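Long-range contact in DUF3194 domain-containing protein (Thermococcus onnurineus, PDB 3UEB), which is of unknown function but belongs to the UPF0440 family and folds as a small alpha and beta (a+b) protein: residues A[9-14]-A[64-69]. Numbering follows the deposited sequence.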
loop_
_atom_site.group_PDB
_atom_site.type_symbol
_atom_site.label_atom_id
_atom_site.label_comp_id
_atom_site.label_asym_id
_atom_site.label_seq_id
_atom_site.Cartn_x
_atom_site.Cartn_y
_atom_site.Cartn_z
ATOM N N ARG A 9 -2.927 7.884 11.596
ATOM C CA ARG A 9 -4.160 8.385 11.017
ATOM C C ARG A 9 -4.913 7.266 10.307
ATOM O O ARG A 9 -4.325 6.510 9.531
ATOM C CB ARG A 9 -3.838 9.505 10.028
ATOM C CG ARG A 9 -5.047 10.218 9.479
ATOM C CD ARG A 9 -5.856 10.856 10.595
ATOM N NE ARG A 9 -6.824 11.813 10.068
ATOM C CZ ARG A 9 -6.498 12.983 9.530
ATOM N NH1 ARG A 9 -7.447 13.791 9.071
ATOM N NH2 ARG A 9 -5.223 13.354 9.465
ATOM N N VAL A 10 -6.210 7.160 10.585
ATOM C CA VAL A 10 -7.046 6.142 9.957
ATOM C C VAL A 10 -8.247 6.802 9.304
ATOM O O VAL A 10 -9.010 7.503 9.969
ATOM C CB VAL A 10 -7.568 5.119 10.980
ATOM C CG1 VAL A 10 -8.582 4.194 10.318
ATOM C CG2 VAL A 10 -6.416 4.318 11.545
ATOM N N ILE A 11 -8.420 6.580 8.006
ATOM C CA ILE A 11 -9.547 7.169 7.304
ATOM C C ILE A 11 -10.420 6.103 6.648
ATOM O O ILE A 11 -9.922 5.124 6.083
ATOM C CB ILE A 11 -9.074 8.192 6.242
ATOM C CG1 ILE A 11 -8.325 7.488 5.114
ATOM C CG2 ILE A 11 -8.155 9.227 6.896
ATOM C CD1 ILE A 11 -7.809 8.435 4.041
ATOM N N HIS A 12 -11.730 6.297 6.751
ATOM C CA HIS A 12 -12.708 5.380 6.184
ATOM C C HIS A 12 -13.368 6.038 4.988
ATOM O O HIS A 12 -13.817 7.181 5.064
ATOM C CB HIS A 12 -13.755 5.017 7.241
ATOM C CG HIS A 12 -13.229 4.132 8.329
ATOM N ND1 HIS A 12 -13.998 3.733 9.401
ATOM C CD2 HIS A 12 -12.023 3.540 8.491
ATOM C CE1 HIS A 12 -13.288 2.930 10.176
ATOM N NE2 HIS A 12 -12.085 2.797 9.645
ATOM N N ILE A 13 -13.429 5.315 3.877
ATOM C CA ILE A 13 -14.011 5.862 2.661
ATOM C C ILE A 13 -15.051 4.956 1.999
ATOM O O ILE A 13 -14.817 3.759 1.791
ATOM C CB ILE A 13 -12.903 6.173 1.630
ATOM C CG1 ILE A 13 -11.878 7.139 2.236
ATOM C CG2 ILE A 13 -13.511 6.785 0.377
ATOM C CD1 ILE A 13 -10.712 7.484 1.304
ATOM N N GLY A 14 -16.203 5.537 1.679
ATOM C CA GLY A 14 -17.252 4.794 1.007
ATOM C C GLY A 14 -17.263 5.203 -0.456
ATOM O O GLY A 14 -17.239 6.396 -0.753
ATOM N N LEU A 64 -13.295 1.259 1.538
ATOM C CA LEU A 64 -11.866 1.445 1.615
ATOM C C LEU A 64 -11.443 2.057 2.933
ATOM O O LEU A 64 -12.100 2.955 3.465
ATOM C CB LEU A 64 -11.402 2.335 0.456
ATOM C CG LEU A 64 -9.930 2.761 0.411
ATOM C CD1 LEU A 64 -9.012 1.540 0.233
ATOM C CD2 LEU A 64 -9.744 3.732 -0.741
ATOM N N GLU A 65 -10.344 1.548 3.468
ATOM C CA GLU A 65 -9.800 2.060 4.705
ATOM C C GLU A 65 -8.325 2.294 4.455
ATOM O O GLU A 65 -7.644 1.462 3.858
ATOM C CB GLU A 65 -10.018 1.075 5.858
ATOM C CG GLU A 65 -11.499 0.828 6.161
ATOM C CD GLU A 65 -11.749 0.266 7.554
ATOM O OE1 GLU A 65 -12.933 0.089 7.923
ATOM O OE2 GLU A 65 -10.767 0.004 8.286
ATOM N N ILE A 66 -7.843 3.455 4.877
ATOM C CA ILE A 66 -6.443 3.797 4.689
ATOM C C ILE A 66 -5.851 4.118 6.042
ATOM O O ILE A 66 -6.405 4.911 6.799
ATOM C CB ILE A 66 -6.277 5.027 3.789
ATOM C CG1 ILE A 66 -6.759 4.715 2.372
ATOM C CG2 ILE A 66 -4.829 5.477 3.796
ATOM C CD1 ILE A 66 -5.963 3.632 1.669
ATOM N N GLU A 67 -4.723 3.498 6.347
ATOM C CA GLU A 67 -4.080 3.739 7.618
ATOM C C GLU A 67 -2.679 4.268 7.371
ATOM O O GLU A 67 -1.901 3.666 6.630
ATOM C CB GLU A 67 -4.040 2.448 8.428
ATOM C CG GLU A 67 -3.575 2.641 9.854
ATOM C CD GLU A 67 -3.996 1.493 10.753
ATOM O OE1 GLU A 67 -3.592 1.496 11.938
ATOM O OE2 GLU A 67 -4.733 0.596 10.271
ATOM N N VAL A 68 -2.368 5.404 7.986
ATOM C CA VAL A 68 -1.059 6.022 7.828
ATOM C C VAL A 68 -0.307 6.073 9.152
ATOM O O VAL A 68 -0.881 6.418 10.189
ATOM C CB VAL A 68 -1.173 7.481 7.307
ATOM C CG1 VAL A 68 0.196 7.983 6.869
ATOM C CG2 VAL A 68 -2.168 7.563 6.172
ATOM N N TYR A 69 0.971 5.710 9.117
ATOM C CA TYR A 69 1.815 5.772 10.299
ATOM C C TYR A 69 3.126 6.384 9.827
ATOM O O TYR A 69 3.721 5.925 8.854
ATOM C CB TYR A 69 2.078 4.387 10.903
ATOM C CG TYR A 69 3.098 4.436 12.026
ATOM C CD1 TYR A 69 2.744 4.879 13.301
ATOM C CD2 TYR A 69 4.435 4.110 11.796
ATOM C CE1 TYR A 69 3.696 4.997 14.312
ATOM C CE2 TYR A 69 5.392 4.229 12.801
ATOM C CZ TYR A 69 5.016 4.672 14.055
ATOM O OH TYR A 69 5.952 4.782 15.059
#
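An antiparallel ladder between an outermost strand and the central strand of a three-stranded sheet joins 9-14 to 64-69, their directions 169° apart. R9, I11 and I13 form hydrogen-bonded pairs with V68, I66 and L64, each closed by two backbone bonds; V68 N to R9 O, at 2.7 Å, is among the shortest and is nearly straight. V10 with E67 and H12 with E65 are the non-hydrogen-bonded pairs between them, where the alpha carbons close in and CA-H...O contacts supplement the ladder, as from E65 CA to I11 O (3.4 Å).

The two faces of the sheet differ in character. On the helix-covered face, I11 and I66 lie side by side, pointing the same way. I11 CG1 sits between its own backbone N and carbonyl carbon (chi1 67°), and from there it presses on I66 CB at 3.5 Å, tighter than usual for two carbons; I11 CD1 also reaches that CB, at 3.7 Å. Beyond the pair, I11 packs on V88 and Y92 of helix 80-104 and I66 on I34 of helix 20-41, while the guanidinium of R9 turns away to a salt bridge with D85.

The other face carries a polar stack. The E65 carboxylate lies over one face of the H12 ring, the planes 23° apart, with CD 3.3 Å from NE2; OE1 stands above the ring, offset toward its rim. A long, weak ion pair links E65 OE2 to R55; the nearby carboxylate may still favour a protonated imidazole. Next along this face, V10 CG2 rests against E67 CG at 3.7 Å, while E67 OE1 is engaged by K8.

One face packed with mostly aliphatic side chains against two helices, the other carrying mostly polar ones, V10 excepted, is the amphipathic pattern typical of a two-layer alpha+beta sandwich.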